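Local coordinates for SspB protein (Streptomyces clavuligerus, PDB 6JUF) that probably acts as a DNase component of a phosphorothioation-sensing bacterial defence system against phages, and binds a magnesium ion, at residues 61-74 with 83-95. Sequence-based numbering, arbitrary orientation.
Sequences RYWSRAFKLTREHY and MLSYPTWEARWLL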
loop_
_atom_site.group_PDB
_atom_site.type_symbol
_atom_site.label_atom_id
_atom_site.label_comp_id
_atom_site.label_asym_id
_atom_site.label_seq_id
_atom_site.Cartn_x
_atom_site.Cartn_y
_atom_site.Cartn_z
ATOM N N ARG B 61 8.191 -16.623 -1.458
ATOM C CA ARG B 61 7.619 -17.941 -1.220
ATOM C C ARG B 61 7.086 -18.069 0.217
ATOM O O ARG B 61 5.940 -18.535 0.436
ATOM C CB ARG B 61 8.725 -18.968 -1.499
ATOM C CG ARG B 61 8.360 -20.449 -1.210
ATOM C CD ARG B 61 9.616 -21.301 -1.398
ATOM N NE ARG B 61 9.364 -22.664 -1.029
ATOM C CZ ARG B 61 10.237 -23.645 -1.265
ATOM N NH1 ARG B 61 11.390 -23.342 -1.896
ATOM N NH2 ARG B 61 9.958 -24.886 -0.883
ATOM N N TYR B 62 7.914 -17.642 1.192
ATOM C CA TYR B 62 7.591 -17.698 2.604
ATOM C C TYR B 62 6.278 -16.935 2.897
ATOM O O TYR B 62 5.391 -17.422 3.563
ATOM C CB TYR B 62 8.771 -17.168 3.459
ATOM C CG TYR B 62 8.316 -16.976 4.892
ATOM C CD1 TYR B 62 8.277 -18.041 5.802
ATOM C CD2 TYR B 62 7.874 -15.690 5.314
ATOM C CE1 TYR B 62 7.777 -17.851 7.086
ATOM C CE2 TYR B 62 7.401 -15.506 6.624
ATOM C CZ TYR B 62 7.354 -16.618 7.491
ATOM O OH TYR B 62 6.848 -16.445 8.756
ATOM N N TRP B 63 6.188 -15.727 2.358
ATOM C CA TRP B 63 5.048 -14.852 2.679
ATOM C C TRP B 63 3.779 -15.473 2.138
ATOM O O TRP B 63 2.727 -15.415 2.780
ATOM C CB TRP B 63 5.223 -13.402 2.247
ATOM C CG TRP B 63 6.111 -12.655 3.169
ATOM C CD1 TRP B 63 7.289 -11.990 2.865
ATOM C CD2 TRP B 63 5.882 -12.447 4.611
ATOM N NE1 TRP B 63 7.834 -11.409 4.031
ATOM C CE2 TRP B 63 7.019 -11.645 5.099
ATOM C CE3 TRP B 63 4.855 -12.802 5.511
ATOM C CZ2 TRP B 63 7.136 -11.273 6.445
ATOM C CZ3 TRP B 63 4.992 -12.408 6.863
ATOM C CH2 TRP B 63 6.098 -11.671 7.303
ATOM N N SER B 64 3.835 -16.050 0.938
ATOM C CA SER B 64 2.607 -16.722 0.419
ATOM C C SER B 64 2.156 -17.878 1.326
ATOM O O SER B 64 0.955 -17.981 1.582
ATOM C CB SER B 64 2.887 -17.302 -0.955
ATOM O OG SER B 64 2.770 -16.243 -1.879
ATOM N N ARG B 65 3.092 -18.726 1.807
ATOM C CA ARG B 65 2.765 -19.837 2.714
ATOM C C ARG B 65 2.228 -19.262 4.042
ATOM O O ARG B 65 1.250 -19.736 4.598
ATOM C CB ARG B 65 4.042 -20.647 2.914
ATOM C CG ARG B 65 4.005 -22.066 3.491
ATOM C CD ARG B 65 5.388 -22.691 3.223
ATOM N NE ARG B 65 6.565 -22.268 4.091
ATOM C CZ ARG B 65 7.841 -22.024 3.688
ATOM N NH1 ARG B 65 8.189 -22.066 2.393
ATOM N NH2 ARG B 65 8.772 -21.685 4.551
ATOM N N ALA B 66 2.916 -18.227 4.523
ATOM C CA ALA B 66 2.615 -17.690 5.907
ATOM C C ALA B 66 1.244 -17.050 5.949
ATOM O O ALA B 66 0.528 -17.084 6.950
ATOM C CB ALA B 66 3.699 -16.659 6.294
ATOM N N PHE B 67 0.867 -16.433 4.839
ATOM C CA PHE B 67 -0.482 -15.781 4.769
ATOM C C PHE B 67 -1.555 -16.812 4.368
ATOM O O PHE B 67 -2.719 -16.445 4.183
ATOM C CB PHE B 67 -0.503 -14.571 3.795
ATOM C CG PHE B 67 0.076 -13.316 4.403
ATOM C CD1 PHE B 67 -0.552 -12.710 5.501
ATOM C CD2 PHE B 67 1.244 -12.768 3.902
ATOM C CE1 PHE B 67 -0.015 -11.554 6.053
ATOM C CE2 PHE B 67 1.800 -11.645 4.458
ATOM C CZ PHE B 67 1.192 -11.017 5.556
ATOM N N LYS B 68 -1.187 -18.086 4.277
ATOM C CA LYS B 68 -2.151 -19.168 3.958
ATOM C C LYS B 68 -2.666 -19.050 2.542
ATOM O O LYS B 68 -3.807 -19.455 2.218
ATOM C CB LYS B 68 -3.290 -19.292 5.002
ATOM C CG LYS B 68 -2.851 -19.252 6.469
ATOM C CD LYS B 68 -1.813 -20.264 6.890
ATOM C CE LYS B 68 -1.837 -20.576 8.397
ATOM N NZ LYS B 68 -1.670 -19.357 9.226
ATOM N N LEU B 69 -1.824 -18.480 1.673
ATOM C CA LEU B 69 -2.157 -18.282 0.269
ATOM C C LEU B 69 -1.614 -19.413 -0.577
ATOM O O LEU B 69 -2.068 -19.625 -1.708
ATOM C CB LEU B 69 -1.611 -16.924 -0.235
ATOM C CG LEU B 69 -2.202 -15.707 0.516
ATOM C CD1 LEU B 69 -1.402 -14.470 0.146
ATOM C CD2 LEU B 69 -3.660 -15.407 0.174
ATOM N N THR B 70 -0.627 -20.142 -0.043
ATOM C CA THR B 70 -0.187 -21.394 -0.656
ATOM C C THR B 70 -0.004 -22.424 0.417
ATOM O O THR B 70 0.069 -22.073 1.611
ATOM C CB THR B 70 1.189 -21.269 -1.317
ATOM O OG1 THR B 70 2.151 -20.778 -0.335
ATOM C CG2 THR B 70 1.150 -20.318 -2.534
ATOM N N ARG B 71 -0.020 -23.699 -0.040
ATOM C CA ARG B 71 0.456 -24.819 0.766
ATOM C C ARG B 71 1.614 -25.423 -0.021
ATOM O O ARG B 71 1.668 -25.264 -1.252
ATOM C CB ARG B 71 -0.642 -25.885 0.983
ATOM C CG ARG B 71 -1.653 -25.653 2.123
ATOM C CD ARG B 71 -1.070 -26.506 3.296
ATOM N NE ARG B 71 -2.154 -26.797 4.099
ATOM C CZ ARG B 71 -2.156 -27.205 5.331
ATOM N NH1 ARG B 71 -1.008 -27.453 5.957
ATOM N NH2 ARG B 71 -3.348 -27.362 5.892
ATOM N N GLU B 72 2.509 -26.138 0.638
ATOM C CA GLU B 72 3.594 -26.778 -0.042
ATOM C C GLU B 72 3.545 -28.307 0.227
ATOM O O GLU B 72 3.121 -28.781 1.298
ATOM C CB GLU B 72 4.965 -26.181 0.393
ATOM C CG GLU B 72 5.111 -24.705 0.046
ATOM C CD GLU B 72 6.500 -24.203 0.306
ATOM O OE1 GLU B 72 7.411 -24.984 0.666
ATOM O OE2 GLU B 72 6.672 -22.979 0.195
ATOM N N HIS B 73 4.000 -29.043 -0.797
ATOM C CA HIS B 73 4.026 -30.530 -0.708
ATOM C C HIS B 73 4.966 -31.105 -1.701
ATOM O O HIS B 73 5.213 -30.466 -2.698
ATOM C CB HIS B 73 2.627 -31.109 -0.909
ATOM C CG HIS B 73 2.476 -32.504 -0.330
ATOM N ND1 HIS B 73 2.305 -33.568 -1.117
ATOM C CD2 HIS B 73 2.636 -32.996 0.963
ATOM C CE1 HIS B 73 2.233 -34.687 -0.359
ATOM N NE2 HIS B 73 2.459 -34.339 0.903
ATOM N N TYR B 74 5.476 -32.324 -1.498
ATOM C CA TYR B 74 6.275 -32.942 -2.571
ATOM C C TYR B 74 5.464 -33.087 -3.867
ATOM O O TYR B 74 4.236 -33.347 -3.848
ATOM C CB TYR B 74 6.824 -34.311 -2.136
ATOM C CG TYR B 74 7.422 -34.295 -0.732
ATOM C CD1 TYR B 74 8.724 -33.815 -0.502
ATOM C CD2 TYR B 74 6.676 -34.740 0.366
ATOM C CE1 TYR B 74 9.275 -33.812 0.777
ATOM C CE2 TYR B 74 7.207 -34.722 1.647
ATOM C CZ TYR B 74 8.506 -34.261 1.852
ATOM O OH TYR B 74 9.039 -34.255 3.140
ATOM N N MET B 83 9.943 -29.255 -2.340
ATOM C CA MET B 83 8.604 -28.869 -1.841
ATOM C C MET B 83 8.034 -27.888 -2.842
ATOM O O MET B 83 8.545 -26.780 -3.019
ATOM C CB MET B 83 8.660 -28.278 -0.423
ATOM C CG MET B 83 8.968 -29.350 0.640
ATOM S SD MET B 83 7.516 -30.316 0.965
ATOM C CE MET B 83 6.557 -29.252 2.039
ATOM N N LEU B 84 7.015 -28.321 -3.538
ATOM C CA LEU B 84 6.363 -27.493 -4.531
ATOM C C LEU B 84 5.242 -26.644 -3.849
ATOM O O LEU B 84 4.725 -27.017 -2.804
ATOM C CB LEU B 84 5.732 -28.355 -5.645
ATOM C CG LEU B 84 6.648 -29.349 -6.408
ATOM C CD1 LEU B 84 6.084 -29.653 -7.778
ATOM C CD2 LEU B 84 8.039 -28.826 -6.569
ATOM N N SER B 85 4.784 -25.602 -4.574
ATOM C CA SER B 85 3.737 -24.656 -4.014
ATOM C C SER B 85 2.429 -24.697 -4.772
ATOM O O SER B 85 2.467 -24.944 -5.982
ATOM C CB SER B 85 4.262 -23.212 -4.008
ATOM O OG SER B 85 5.340 -23.125 -3.092
ATOM N N TYR B 86 1.310 -24.582 -4.073
ATOM C CA TYR B 86 -0.031 -24.727 -4.668
ATOM C C TYR B 86 -0.860 -23.619 -4.022
ATOM O O TYR B 86 -0.826 -23.485 -2.818
ATOM C CB TYR B 86 -0.595 -26.116 -4.420
ATOM C CG TYR B 86 0.335 -27.195 -4.927
ATOM C CD1 TYR B 86 0.203 -27.642 -6.247
ATOM C CD2 TYR B 86 1.305 -27.782 -4.093
ATOM C CE1 TYR B 86 1.075 -28.630 -6.740
ATOM C CE2 TYR B 86 2.181 -28.735 -4.571
ATOM C CZ TYR B 86 2.026 -29.177 -5.879
ATOM O OH TYR B 86 2.836 -30.146 -6.374
ATOM N N PRO B 87 -1.608 -22.867 -4.847
ATOM C CA PRO B 87 -2.495 -21.837 -4.329
ATOM C C PRO B 87 -3.701 -22.411 -3.534
ATOM O O PRO B 87 -4.307 -23.399 -3.953
ATOM C CB PRO B 87 -2.997 -21.109 -5.616
ATOM C CG PRO B 87 -3.047 -22.206 -6.659
ATOM C CD PRO B 87 -1.849 -23.110 -6.306
ATOM N N THR B 88 -4.033 -21.784 -2.382
ATOM C CA THR B 88 -5.129 -22.252 -1.579
ATOM C C THR B 88 -6.416 -21.703 -2.138
ATOM O O THR B 88 -6.389 -20.685 -2.898
ATOM C CB THR B 88 -4.961 -21.770 -0.139
ATOM O OG1 THR B 88 -4.918 -20.327 -0.160
ATOM C CG2 THR B 88 -3.682 -22.278 0.472
ATOM N N TRP B 89 -7.534 -22.264 -1.767
ATOM C CA TRP B 89 -8.826 -21.732 -2.185
ATOM C C TRP B 89 -8.977 -20.331 -1.659
ATOM O O TRP B 89 -9.590 -19.491 -2.329
ATOM C CB TRP B 89 -9.912 -22.680 -1.688
ATOM C CG TRP B 89 -11.316 -22.169 -2.004
ATOM C CD1 TRP B 89 -12.093 -22.470 -3.119
ATOM C CD2 TRP B 89 -12.147 -21.246 -1.206
ATOM N NE1 TRP B 89 -13.324 -21.863 -3.039
ATOM C CE2 TRP B 89 -13.396 -21.074 -1.937
ATOM C CE3 TRP B 89 -11.949 -20.553 -0.020
ATOM C CZ2 TRP B 89 -14.456 -20.303 -1.436
ATOM C CZ3 TRP B 89 -12.969 -19.744 0.453
ATOM C CH2 TRP B 89 -14.202 -19.628 -0.231
ATOM N N GLU B 90 -8.424 -20.032 -0.462
ATOM C CA GLU B 90 -8.515 -18.676 0.043
ATOM C C GLU B 90 -7.833 -17.644 -0.854
ATOM O O GLU B 90 -8.292 -16.488 -1.000
ATOM C CB GLU B 90 -7.984 -18.567 1.534
ATOM C CG GLU B 90 -8.922 -19.184 2.557
ATOM C CD GLU B 90 -8.949 -20.700 2.595
ATOM O OE1 GLU B 90 -8.039 -21.379 1.961
ATOM O OE2 GLU B 90 -9.823 -21.218 3.264
ATOM N N ALA B 91 -6.688 -18.011 -1.442
ATOM C CA ALA B 91 -6.008 -17.120 -2.357
ATOM C C ALA B 91 -6.875 -16.939 -3.621
ATOM O O ALA B 91 -7.007 -15.801 -4.109
ATOM C CB ALA B 91 -4.637 -17.667 -2.756
ATOM N N ARG B 92 -7.506 -17.994 -4.127
ATOM C CA ARG B 92 -8.431 -17.841 -5.262
ATOM C C ARG B 92 -9.577 -16.870 -4.867
ATOM O O ARG B 92 -9.970 -16.071 -5.710
ATOM C CB ARG B 92 -9.020 -19.203 -5.657
ATOM C CG ARG B 92 -10.176 -19.184 -6.641
ATOM C CD ARG B 92 -9.724 -18.629 -7.988
ATOM N NE ARG B 92 -10.806 -18.530 -8.995
ATOM C CZ ARG B 92 -11.614 -17.480 -9.138
ATOM N NH1 ARG B 92 -11.577 -16.430 -8.288
ATOM N NH2 ARG B 92 -12.535 -17.496 -10.112
ATOM N N TRP B 93 -10.112 -16.975 -3.662
ATOM C CA TRP B 93 -11.228 -16.143 -3.251
ATOM C C TRP B 93 -10.783 -14.685 -3.124
ATOM O O TRP B 93 -11.528 -13.786 -3.470
ATOM C CB TRP B 93 -11.811 -16.714 -1.964
ATOM C CG TRP B 93 -12.851 -15.818 -1.354
ATOM C CD1 TRP B 93 -14.225 -15.823 -1.562
ATOM C CD2 TRP B 93 -12.603 -14.773 -0.359
ATOM N NE1 TRP B 93 -14.819 -14.830 -0.825
ATOM C CE2 TRP B 93 -13.882 -14.170 -0.066
ATOM C CE3 TRP B 93 -11.448 -14.289 0.289
ATOM C CZ2 TRP B 93 -14.017 -13.112 0.856
ATOM C CZ3 TRP B 93 -11.619 -13.266 1.235
ATOM C CH2 TRP B 93 -12.891 -12.677 1.470
ATOM N N LEU B 94 -9.587 -14.419 -2.561
ATOM C CA LEU B 94 -9.180 -13.059 -2.241
ATOM C C LEU B 94 -8.458 -12.327 -3.358
ATOM O O LEU B 94 -8.749 -11.143 -3.677
ATOM C CB LEU B 94 -8.243 -13.090 -0.996
ATOM C CG LEU B 94 -7.683 -11.685 -0.627
ATOM C CD1 LEU B 94 -8.795 -10.718 -0.158
ATOM C CD2 LEU B 94 -6.586 -11.828 0.424
ATOM N N LEU B 95 -7.489 -12.993 -3.974
ATOM C CA LEU B 95 -6.536 -12.349 -4.839
ATOM C C LEU B 95 -6.798 -12.454 -6.333
ATOM O O LEU B 95 -6.139 -11.743 -7.094
ATOM C CB LEU B 95 -5.097 -12.869 -4.549
ATOM C CG LEU B 95 -4.621 -12.559 -3.121
ATOM C CD1 LEU B 95 -3.287 -13.305 -2.950
ATOM C CD2 LEU B 95 -4.485 -11.072 -2.951
HETATM O O HOH W 1 4.943 -21.181 -0.951
HETATM O O HOH W 2 12.151 -26.853 -1.751
HETATM O O HOH W 3 -5.621 -21.038 3.370
#
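Met83 lays its sulfur over one face of the Tyr74 ring, a Met-aromatic contact with SD 4.0 Å from the ring centroid. Bends at chi2 and chi3 (-77° and -78°) fold its chain back, and CE comes to rest on the Glu72 backbone. Two antiparallel hydrogen-bonded pairs, Arg71 with Tyr86 and His73 with Leu84, each with two backbone N-H to O bonds, join strands 70-74 and 83-87. Glu72 and Ser85 share the face turned to helix 57-66. There Arg61 grips the buried Glu72 carboxylate with NE to OE2 and NH2 to OE1, both donors tilted out of the carboxylate plane. Arg65 NH1 also reaches Glu72 OE2, at 2.8 Å, from the face opposite Arg61 NE. A water ties Glu72 OE2 to Ser85 OG, Thr70 OG1 and Arg61 O. At the far end Thr88 OG1 donates to Lys68 O at 2.8 Å and accepts from Ala91 N, capping helix 89-95. Thr88 N bonds Leu69 O, and Leu69 CD2 packs on Ala91 CB and Leu95 CD1. Lys68, with positive phi, is C-prime of the Schellman motif ending helix 57-66. Together these elements form a two-stranded antiparallel beta hairpin flanked by helices, within the DUF4007 region.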